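Peptidase S15/CocE/NonD (Thaumarchaeota archaeon SCGC AB-539-E09, PDB 4PF1) is a serine aminopeptidase of the alpha/beta-hydrolase fold that probably cleaves residues from the N-termini of peptides. Local coordinates at residues Met199-Gln204 with Ala530-Gly535; Lys369-Arg374 with Trp385-Asp390; Ile507-Pro512 with His564-Gly569. One frame throughout, in Å; residues are numbered along the deposited sequence.

Interaction 1 of 3, residues Met199-Gln204 with Ala530-Gly535; sequences MGAFRQ and ADIFRG
Met199 and Arg534 lead a buried contact between the short antiparallel hairpin 197-202 of the catalytic S15 part and strand 525-534, an outermost strand of a four-stranded antiparallel sheet in the C-terminal non-catalytic part. Met199 crosses Phe533 at about a right angle in a Met-aromatic contact, with SD 3.6 Å from the rim atom CD2 of Phe533. The sulfur lies 68° off the ring normal, an oblique approach. A bend at chi3 (-83°) brings Met199 CE to 3.4 Å from Ile532 O and close to the Asp531 carboxylate, whose OD1 also binds His198. Two residues on, Ala201 CB sits against Ile532 CD1 at 3.8 Å. The backbones are tied by Arg534 N to Met199 O (3.2 Å, 165°). From there Arg534, bent at chi2 and chi3, passes Gly200, its CD 3.3 Å from Gly200 O, and its tip is gripped by salt bridges to Asp502 and Asp585, which hold the guanidinium and would offset its buried charge. Over the centre of that plane, on one face, rests Ala201 CA, 3.6 Å above it.

Interaction 2 of 3, residues Lys369-Arg374 with Trp385-Asp390; sequences KLDIPR and WHRYDD
The guanidinium of Arg387 has Pro373 on one face and Asp371 at its edge. Pro373 CB stands 4.0 Å above the plane, over its centre, while CD of the same proline comes within 3.5 Å of Arg387 NH1. At the edge, the end nitrogens of Arg387 converge on a single atom, the carbonyl oxygen of Asp371, which lies almost exactly in the guanidinium plane. Arg387 NH1 makes the shorter and straighter bond, 2.8 Å to Asp371 O at 162°, approaching close to the line of the carbonyl bond. The second bond, from Arg387 NH2 to Asp371 O at 3.2 Å, is more bent and comes from above the carbonyl plane.

Arg387 NH2 also forms a salt bridge with Asp371 OD2 at 3.0 Å. The carboxylate reaches it with CG anti to the backbone N (chi1 -176°), and its plane is turned 50° from the guanidinium, so the pair is not a flat two-pronged one. Asp371 is the centre of an inverse gamma turn; its backbone and side-chain oxygens both serve Arg387. A second flat group, the guanidinium of Arg374, has Asp389 O over one face; the approach is 3.4 Å from Arg374 NH2, at an angle too poor for a hydrogen bond. A water joins the two residues instead, accepting from Arg374 N and donating to Asp389 OD1 at 2.9 Å.

Segment 369-374 leads into a surface beta-hairpin whose second strand, 384-388, carries Arg387. Strand 375-379 pairs antiparallel with 384-388 through backbone bonds such as Tyr388 with Val375, and these last two strands complete one border of the central mixed sheet of the alpha/beta-hydrolase fold.

Interaction 3 of 3, residues Ile507-Pro512 with His564-Gly569; sequences IIDVWP and HTFLPG
Asp509 and His564 meet in the tight part of this contact through a short, nearly straight hydrogen bond, His564 NE2 to Asp509 OD2 at 2.6 Å and 168°. The oxygen lies in the imidazole plane and receives the proton on its anti lone pair, while the carboxylate itself is turned 81° from the ring. Thr380 binds the other ring nitrogen, ND1, and His570 holds the other carboxylate oxygen, bonds that together would hold both groups in their rotation; the negative oxygen would be expected to favour a proton on NE2. Phe566 closes this region. Its ring takes His564 CD2 over the centre of one face, 3.6 Å above the plane, and passes the Asp509 side chain in the opposite sense, its plane 32° from the carboxylate, leaving Phe566 CE1 3.7 Å from Asp509 CB.

Here strands of two antiparallel sheets in the non-catalytic beta domain pack against each other: 502-510, from a four-stranded sheet, and 562-566, which pairs with 482-486. The short axes of 507-510 and 564-566 approach to 9.0 Å, a spacing filled by side chains rather than by backbone pairing.

Toward the C-terminal ends of the segments the fit is looser and water takes part. One water donates to Asp509 OD2 and to Thr565 O (2.7 Å) and accepts from Leu567 N, giving the carboxylate oxygen a second partner. Beyond it, the partly exposed Pro512 sets CA, CB and CG against Gly569 O, with a CA-H...O contact of 3.6 Å from CA. Another water lies 2.8 Å from Gly569 O and also near Val510 O.

How the interactions relate
Interactions 1 and 3 each have one segment in the same antiparallel sheet, in which strands 502-510 and 525-534 are neighbours; their centres are about 26 Å apart, their nearest atoms about 5 Å. Interaction 2 lies about 27 Å from interaction 3 between centres and about 7 Å at the nearest atoms. Glu379 spans that gap, bonding His386 of segment 385-390 and Thr565 of segment 564-569. Interactions 1 and 2 are well separated, about 33 Å between centres. Interaction 1 connects with the probable catalytic triad of Ser161, Asp295 and His328 through Arg203, which binds Gln296 O, next to Asp295. A triethylene glycol near Arg387 and a glycerol near His564 probably come from crystallisation.

Interaction 1 of 3, residues Met199-Gln204 with Ala530-Gly535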
loop_
_atom_site.group_PDB
_atom_site.type_symbol
_atom_site.label_atom_id
_atom_site.label_comp_id
_atom_site.label_asym_id
_atom_site.label_seq_id
_atom_site.Cartn_x
_atom_site.Cartn_y
_atom_site.Cartn_z
ATOM N N MET A 199 -8.925 -12.653 34.989
ATOM C CA MET A 199 -8.545 -12.916 36.387
ATOM C C MET A 199 -8.723 -11.645 37.280
ATOM O O MET A 199 -7.856 -11.319 38.097
ATOM C CB MET A 199 -7.113 -13.492 36.476
ATOM C CG MET A 199 -7.029 -14.945 36.028
ATOM S SD MET A 199 -5.336 -15.587 35.902
ATOM C CE MET A 199 -4.875 -14.991 34.260
ATOM N N GLY A 200 -9.849 -10.951 37.088
ATOM C CA GLY A 200 -10.202 -9.765 37.864
ATOM C C GLY A 200 -9.905 -8.414 37.241
ATOM O O GLY A 200 -10.475 -7.404 37.669
ATOM N N ALA A 201 -8.987 -8.368 36.261
ATOM C CA ALA A 201 -8.616 -7.121 35.590
ATOM C C ALA A 201 -9.671 -6.762 34.542
ATOM O O ALA A 201 -9.882 -7.519 33.598
ATOM C CB ALA A 201 -7.243 -7.255 34.956
ATOM N N PHE A 202 -10.366 -5.626 34.742
ATOM C CA PHE A 202 -11.475 -5.178 33.894
ATOM C C PHE A 202 -11.041 -4.687 32.506
ATOM O O PHE A 202 -10.214 -3.778 32.397
ATOM C CB PHE A 202 -12.285 -4.080 34.605
ATOM C CG PHE A 202 -13.528 -3.623 33.866
ATOM C CD1 PHE A 202 -14.459 -4.546 33.395
ATOM C CD2 PHE A 202 -13.787 -2.271 33.680
ATOM C CE1 PHE A 202 -15.610 -4.123 32.723
ATOM C CE2 PHE A 202 -14.949 -1.850 33.024
ATOM C CZ PHE A 202 -15.849 -2.778 32.544
ATOM N N ARG A 203 -11.674 -5.247 31.450
ATOM C CA ARG A 203 -11.457 -4.858 30.050
ATOM C C ARG A 203 -12.430 -3.721 29.681
ATOM O O ARG A 203 -13.403 -3.940 28.956
ATOM C CB ARG A 203 -11.625 -6.071 29.109
ATOM C CG ARG A 203 -10.381 -6.935 29.016
ATOM C CD ARG A 203 -10.685 -8.387 28.675
ATOM N NE ARG A 203 -10.980 -8.576 27.251
ATOM C CZ ARG A 203 -10.059 -8.783 26.315
ATOM N NH1 ARG A 203 -8.772 -8.840 26.640
ATOM N NH2 ARG A 203 -10.416 -8.929 25.047
ATOM N N GLN A 204 -12.164 -2.509 30.207
ATOM C CA GLN A 204 -12.989 -1.308 30.009
ATOM C C GLN A 204 -13.226 -0.968 28.524
ATOM O O GLN A 204 -14.335 -0.575 28.170
ATOM C CB GLN A 204 -12.385 -0.096 30.744
ATOM C CG GLN A 204 -10.891 0.121 30.492
ATOM C CD GLN A 204 -10.334 1.384 31.113
ATOM O OE1 GLN A 204 -11.000 2.089 31.880
ATOM N NE2 GLN A 204 -9.084 1.696 30.793
ATOM N N ALA A 530 0.238 -14.511 26.763
ATOM C CA ALA A 530 0.304 -13.479 27.789
ATOM C C ALA A 530 -1.035 -13.267 28.477
ATOM O O ALA A 530 -2.083 -13.358 27.836
ATOM C CB ALA A 530 0.774 -12.170 27.174
ATOM N N ASP A 531 -1.000 -12.961 29.781
ATOM C CA ASP A 531 -2.207 -12.642 30.535
ATOM C C ASP A 531 -1.901 -11.750 31.734
ATOM O O ASP A 531 -0.739 -11.435 32.003
ATOM C CB ASP A 531 -2.987 -13.901 30.959
ATOM C CG ASP A 531 -4.481 -13.764 30.689
ATOM O OD1 ASP A 531 -5.020 -12.645 30.869
ATOM O OD2 ASP A 531 -5.098 -14.757 30.257
ATOM N N ILE A 532 -2.960 -11.303 32.419
ATOM C CA ILE A 532 -2.887 -10.376 33.549
ATOM C C ILE A 532 -3.642 -10.947 34.755
ATOM O O ILE A 532 -4.655 -11.632 34.593
ATOM C CB ILE A 532 -3.450 -8.978 33.112
ATOM C CG1 ILE A 532 -3.392 -7.926 34.259
ATOM C CG2 ILE A 532 -4.861 -9.093 32.501
ATOM C CD1 ILE A 532 -3.653 -6.464 33.828
ATOM N N PHE A 533 -3.147 -10.650 35.962
ATOM C CA PHE A 533 -3.782 -11.068 37.201
ATOM C C PHE A 533 -3.989 -9.852 38.102
ATOM O O PHE A 533 -3.032 -9.128 38.380
ATOM C CB PHE A 533 -2.928 -12.141 37.916
ATOM C CG PHE A 533 -3.626 -12.860 39.052
ATOM C CD1 PHE A 533 -3.845 -12.225 40.271
ATOM C CD2 PHE A 533 -4.020 -14.186 38.919
ATOM C CE1 PHE A 533 -4.501 -12.884 41.314
ATOM C CE2 PHE A 533 -4.651 -14.852 39.971
ATOM C CZ PHE A 533 -4.893 -14.196 41.162
ATOM N N ARG A 534 -5.230 -9.633 38.573
ATOM C CA ARG A 534 -5.517 -8.539 39.504
ATOM C C ARG A 534 -5.233 -9.039 40.921
ATOM O O ARG A 534 -5.948 -9.906 41.433
ATOM C CB ARG A 534 -6.956 -8.018 39.343
ATOM C CG ARG A 534 -7.216 -6.722 40.112
ATOM C CD ARG A 534 -8.095 -5.770 39.334
ATOM N NE ARG A 534 -7.330 -4.973 38.374
ATOM C CZ ARG A 534 -7.872 -4.091 37.540
ATOM N NH1 ARG A 534 -9.185 -3.897 37.528
ATOM N NH2 ARG A 534 -7.107 -3.404 36.702
ATOM N N GLY A 535 -4.138 -8.529 41.495
ATOM C CA GLY A 535 -3.576 -8.925 42.787
ATOM C C GLY A 535 -4.500 -9.003 43.983
ATOM O O GLY A 535 -4.239 -9.784 44.901
#

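Interaction 2 of 3, residues Lys369-Arg374 with Trp385-Asp390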
loop_
_atom_site.group_PDB
_atom_site.type_symbol
_atom_site.label_atom_id
_atom_site.label_comp_id
_atom_site.label_asym_id
_atom_site.label_seq_id
_atom_site.Cartn_x
_atom_site.Cartn_y
_atom_site.Cartn_z
ATOM N N LYS A 369 -18.247 -41.664 8.433
ATOM C CA LYS A 369 -17.666 -41.020 9.609
ATOM C C LYS A 369 -16.160 -40.825 9.446
ATOM O O LYS A 369 -15.415 -41.801 9.325
ATOM C CB LYS A 369 -17.972 -41.832 10.884
ATOM C CG LYS A 369 -17.601 -41.107 12.177
ATOM C CD LYS A 369 -18.121 -41.836 13.410
ATOM C CE LYS A 369 -17.490 -41.326 14.688
ATOM N NZ LYS A 369 -17.933 -39.946 15.027
ATOM N N LEU A 370 -15.719 -39.560 9.449
ATOM C CA LEU A 370 -14.302 -39.220 9.358
ATOM C C LEU A 370 -13.645 -39.426 10.718
ATOM O O LEU A 370 -14.226 -39.060 11.743
ATOM C CB LEU A 370 -14.125 -37.762 8.872
ATOM C CG LEU A 370 -12.683 -37.224 8.779
ATOM C CD1 LEU A 370 -11.932 -37.830 7.600
ATOM C CD2 LEU A 370 -12.678 -35.728 8.676
ATOM N N ASP A 371 -12.443 -40.029 10.730
ATOM C CA ASP A 371 -11.693 -40.273 11.959
ATOM C C ASP A 371 -11.050 -38.966 12.449
ATOM O O ASP A 371 -9.872 -38.709 12.186
ATOM C CB ASP A 371 -10.638 -41.387 11.748
ATOM C CG ASP A 371 -9.852 -41.790 12.993
ATOM O OD1 ASP A 371 -10.413 -41.696 14.112
ATOM O OD2 ASP A 371 -8.694 -42.238 12.843
ATOM N N ILE A 372 -11.857 -38.118 13.122
ATOM C CA ILE A 372 -11.404 -36.852 13.698
ATOM C C ILE A 372 -10.731 -37.173 15.031
ATOM O O ILE A 372 -11.309 -37.913 15.833
ATOM C CB ILE A 372 -12.583 -35.828 13.859
ATOM C CG1 ILE A 372 -13.293 -35.562 12.509
ATOM C CG2 ILE A 372 -12.110 -34.504 14.505
ATOM C CD1 ILE A 372 -14.729 -35.065 12.638
ATOM N N PRO A 373 -9.500 -36.670 15.294
ATOM C CA PRO A 373 -8.854 -36.980 16.578
ATOM C C PRO A 373 -9.543 -36.282 17.753
ATOM O O PRO A 373 -10.369 -35.383 17.548
ATOM C CB PRO A 373 -7.427 -36.458 16.385
ATOM C CG PRO A 373 -7.566 -35.346 15.406
ATOM C CD PRO A 373 -8.653 -35.789 14.459
ATOM N N ARG A 374 -9.204 -36.699 18.983
ATOM C CA ARG A 374 -9.707 -36.077 20.205
ATOM C C ARG A 374 -9.294 -34.606 20.214
ATOM O O ARG A 374 -10.116 -33.732 20.491
ATOM C CB ARG A 374 -9.145 -36.810 21.440
ATOM C CG ARG A 374 -9.788 -36.409 22.771
ATOM C CD ARG A 374 -10.981 -37.279 23.156
ATOM N NE ARG A 374 -10.746 -38.711 22.931
ATOM C CZ ARG A 374 -10.177 -39.529 23.812
ATOM N NH1 ARG A 374 -10.005 -40.811 23.520
ATOM N NH2 ARG A 374 -9.766 -39.069 24.989
ATOM N N TRP A 385 -0.270 -29.492 11.512
ATOM C CA TRP A 385 -1.433 -29.971 12.255
ATOM C C TRP A 385 -1.092 -31.316 12.876
ATOM O O TRP A 385 -0.493 -32.165 12.210
ATOM C CB TRP A 385 -2.659 -30.109 11.333
ATOM C CG TRP A 385 -3.348 -28.818 11.000
ATOM C CD1 TRP A 385 -3.297 -28.144 9.817
ATOM C CD2 TRP A 385 -4.282 -28.108 11.827
ATOM N NE1 TRP A 385 -4.110 -27.033 9.867
ATOM C CE2 TRP A 385 -4.724 -26.985 11.092
ATOM C CE3 TRP A 385 -4.751 -28.282 13.142
ATOM C CZ2 TRP A 385 -5.622 -26.051 11.619
ATOM C CZ3 TRP A 385 -5.650 -27.361 13.659
ATOM C CH2 TRP A 385 -6.075 -26.261 12.903
ATOM N N HIS A 386 -1.441 -31.509 14.145
ATOM C CA HIS A 386 -1.145 -32.760 14.834
ATOM C C HIS A 386 -2.404 -33.422 15.349
ATOM O O HIS A 386 -3.353 -32.741 15.735
ATOM C CB HIS A 386 -0.176 -32.526 16.006
ATOM C CG HIS A 386 1.132 -31.923 15.609
ATOM N ND1 HIS A 386 2.112 -32.672 14.985
ATOM C CD2 HIS A 386 1.593 -30.665 15.790
ATOM C CE1 HIS A 386 3.126 -31.845 14.792
ATOM N NE2 HIS A 386 2.858 -30.626 15.257
ATOM N N ARG A 387 -2.395 -34.758 15.380
ATOM C CA ARG A 387 -3.462 -35.575 15.948
ATOM C C ARG A 387 -3.056 -35.950 17.370
ATOM O O ARG A 387 -2.042 -36.628 17.554
ATOM C CB ARG A 387 -3.691 -36.842 15.102
ATOM C CG ARG A 387 -4.243 -36.586 13.701
ATOM C CD ARG A 387 -4.382 -37.886 12.919
ATOM N NE ARG A 387 -5.307 -38.820 13.571
ATOM C CZ ARG A 387 -6.602 -38.916 13.282
ATOM N NH1 ARG A 387 -7.135 -38.158 12.330
ATOM N NH2 ARG A 387 -7.371 -39.776 13.935
ATOM N N TYR A 388 -3.788 -35.450 18.376
ATOM C CA TYR A 388 -3.478 -35.736 19.777
ATOM C C TYR A 388 -4.640 -36.450 20.458
ATOM O O TYR A 388 -5.796 -36.222 20.100
ATOM C CB TYR A 388 -3.119 -34.446 20.547
ATOM C CG TYR A 388 -1.818 -33.784 20.131
ATOM C CD1 TYR A 388 -0.689 -34.545 19.824
ATOM C CD2 TYR A 388 -1.685 -32.399 20.139
ATOM C CE1 TYR A 388 0.518 -33.939 19.468
ATOM C CE2 TYR A 388 -0.479 -31.783 19.801
ATOM C CZ TYR A 388 0.620 -32.557 19.464
ATOM O OH TYR A 388 1.803 -31.952 19.113
ATOM N N ASP A 389 -4.332 -37.306 21.447
ATOM C CA ASP A 389 -5.339 -38.056 22.200
ATOM C C ASP A 389 -5.848 -37.254 23.399
ATOM O O ASP A 389 -6.916 -37.560 23.936
ATOM C CB ASP A 389 -4.767 -39.404 22.668
ATOM C CG ASP A 389 -4.456 -40.367 21.538
ATOM O OD1 ASP A 389 -5.240 -40.413 20.562
ATOM O OD2 ASP A 389 -3.452 -41.105 21.648
ATOM N N ASP A 390 -5.073 -36.237 23.823
ATOM C CA ASP A 390 -5.395 -35.371 24.957
ATOM C C ASP A 390 -4.691 -34.017 24.802
ATOM O O ASP A 390 -3.773 -33.886 23.985
ATOM C CB ASP A 390 -4.966 -36.051 26.281
ATOM C CG ASP A 390 -5.727 -35.613 27.528
ATOM O OD1 ASP A 390 -6.401 -34.555 27.480
ATOM O OD2 ASP A 390 -5.630 -36.315 28.558
HETATM O O HOH W 1 -7.508 -39.233 19.093
#

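Interaction 3 of 3, residues Ile507-Pro512 with His564-Gly569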
loop_
_atom_site.group_PDB
_atom_site.type_symbol
_atom_site.label_atom_id
_atom_site.label_comp_id
_atom_site.label_asym_id
_atom_site.label_seq_id
_atom_site.Cartn_x
_atom_site.Cartn_y
_atom_site.Cartn_z
ATOM N N ILE A 507 4.865 -14.367 27.496
ATOM C CA ILE A 507 5.814 -15.330 26.926
ATOM C C ILE A 507 6.056 -14.882 25.494
ATOM O O ILE A 507 5.098 -14.629 24.759
ATOM C CB ILE A 507 5.342 -16.814 27.024
ATOM C CG1 ILE A 507 5.387 -17.305 28.482
ATOM C CG2 ILE A 507 6.184 -17.736 26.099
ATOM C CD1 ILE A 507 4.646 -18.550 28.715
ATOM N N ILE A 508 7.320 -14.737 25.112
ATOM C CA ILE A 508 7.676 -14.211 23.803
ATOM C C ILE A 508 8.681 -15.116 23.082
ATOM O O ILE A 508 9.588 -15.674 23.708
ATOM C CB ILE A 508 8.241 -12.763 23.996
ATOM C CG1 ILE A 508 7.117 -11.748 24.307
ATOM C CG2 ILE A 508 9.107 -12.294 22.824
ATOM C CD1 ILE A 508 7.461 -10.771 25.424
ATOM N N ASP A 509 8.521 -15.229 21.753
ATOM C CA ASP A 509 9.483 -15.887 20.894
ATOM C C ASP A 509 10.295 -14.787 20.224
ATOM O O ASP A 509 9.753 -14.040 19.408
ATOM C CB ASP A 509 8.788 -16.799 19.855
ATOM C CG ASP A 509 9.746 -17.517 18.901
ATOM O OD1 ASP A 509 10.765 -16.911 18.510
ATOM O OD2 ASP A 509 9.446 -18.658 18.510
ATOM N N VAL A 510 11.568 -14.643 20.610
ATOM C CA VAL A 510 12.461 -13.646 20.016
ATOM C C VAL A 510 13.056 -14.239 18.744
ATOM O O VAL A 510 13.803 -15.214 18.809
ATOM C CB VAL A 510 13.574 -13.156 20.989
ATOM C CG1 VAL A 510 14.359 -11.995 20.385
ATOM C CG2 VAL A 510 12.995 -12.765 22.338
ATOM N N TRP A 511 12.714 -13.658 17.591
ATOM C CA TRP A 511 13.209 -14.109 16.295
ATOM C C TRP A 511 14.728 -13.839 16.197
ATOM O O TRP A 511 15.227 -12.972 16.923
ATOM C CB TRP A 511 12.425 -13.420 15.163
ATOM C CG TRP A 511 11.039 -13.983 14.965
ATOM C CD1 TRP A 511 10.062 -14.118 15.911
ATOM C CD2 TRP A 511 10.483 -14.483 13.741
ATOM N NE1 TRP A 511 8.935 -14.668 15.353
ATOM C CE2 TRP A 511 9.164 -14.906 14.022
ATOM C CE3 TRP A 511 10.970 -14.610 12.426
ATOM C CZ2 TRP A 511 8.322 -15.445 13.037
ATOM C CZ3 TRP A 511 10.136 -15.144 11.452
ATOM C CH2 TRP A 511 8.828 -15.550 11.759
ATOM N N PRO A 512 15.497 -14.599 15.369
ATOM C CA PRO A 512 16.955 -14.360 15.303
ATOM C C PRO A 512 17.315 -12.937 14.870
ATOM O O PRO A 512 16.470 -12.225 14.315
ATOM C CB PRO A 512 17.440 -15.388 14.271
ATOM C CG PRO A 512 16.375 -16.430 14.233
ATOM C CD PRO A 512 15.094 -15.697 14.468
ATOM N N HIS A 564 3.799 -24.700 20.061
ATOM C CA HIS A 564 4.826 -23.967 19.351
ATOM C C HIS A 564 6.179 -24.649 19.372
ATOM O O HIS A 564 6.531 -25.334 20.338
ATOM C CB HIS A 564 4.950 -22.577 20.010
ATOM C CG HIS A 564 5.862 -21.620 19.310
ATOM N ND1 HIS A 564 5.510 -21.043 18.106
ATOM C CD2 HIS A 564 7.049 -21.112 19.711
ATOM C CE1 HIS A 564 6.508 -20.234 17.793
ATOM N NE2 HIS A 564 7.451 -20.234 18.734
ATOM N N THR A 565 6.962 -24.407 18.319
ATOM C CA THR A 565 8.346 -24.822 18.255
ATOM C C THR A 565 9.211 -23.568 18.239
ATOM O O THR A 565 9.118 -22.766 17.309
ATOM C CB THR A 565 8.616 -25.740 17.044
ATOM O OG1 THR A 565 7.955 -26.983 17.252
ATOM C CG2 THR A 565 10.106 -26.002 16.830
ATOM N N PHE A 566 10.024 -23.385 19.285
ATOM C CA PHE A 566 11.016 -22.317 19.347
ATOM C C PHE A 566 12.200 -22.810 18.516
ATOM O O PHE A 566 12.919 -23.719 18.946
ATOM C CB PHE A 566 11.415 -22.015 20.805
ATOM C CG PHE A 566 10.352 -21.369 21.663
ATOM C CD1 PHE A 566 10.154 -19.992 21.636
ATOM C CD2 PHE A 566 9.595 -22.127 22.548
ATOM C CE1 PHE A 566 9.183 -19.391 22.445
ATOM C CE2 PHE A 566 8.630 -21.523 23.364
ATOM C CZ PHE A 566 8.432 -20.159 23.308
ATOM N N LEU A 567 12.311 -22.319 17.276
ATOM C CA LEU A 567 13.299 -22.795 16.303
ATOM C C LEU A 567 14.755 -22.366 16.640
ATOM O O LEU A 567 14.948 -21.435 17.423
ATOM C CB LEU A 567 12.912 -22.305 14.887
ATOM C CG LEU A 567 11.681 -22.961 14.251
ATOM C CD1 LEU A 567 11.149 -22.119 13.108
ATOM C CD2 LEU A 567 11.993 -24.371 13.758
ATOM N N PRO A 568 15.796 -23.037 16.054
ATOM C CA PRO A 568 17.190 -22.629 16.337
ATOM C C PRO A 568 17.459 -21.165 15.968
ATOM O O PRO A 568 16.949 -20.674 14.957
ATOM C CB PRO A 568 18.024 -23.583 15.474
ATOM C CG PRO A 568 17.141 -24.753 15.234
ATOM C CD PRO A 568 15.759 -24.194 15.134
ATOM N N GLY A 569 18.222 -20.478 16.815
ATOM C CA GLY A 569 18.517 -19.058 16.643
ATOM C C GLY A 569 17.521 -18.162 17.359
ATOM O O GLY A 569 17.792 -16.977 17.576
HETATM O O HOH W 2 10.089 -20.378 16.443
HETATM O O HOH W 3 16.903 -14.653 18.811
#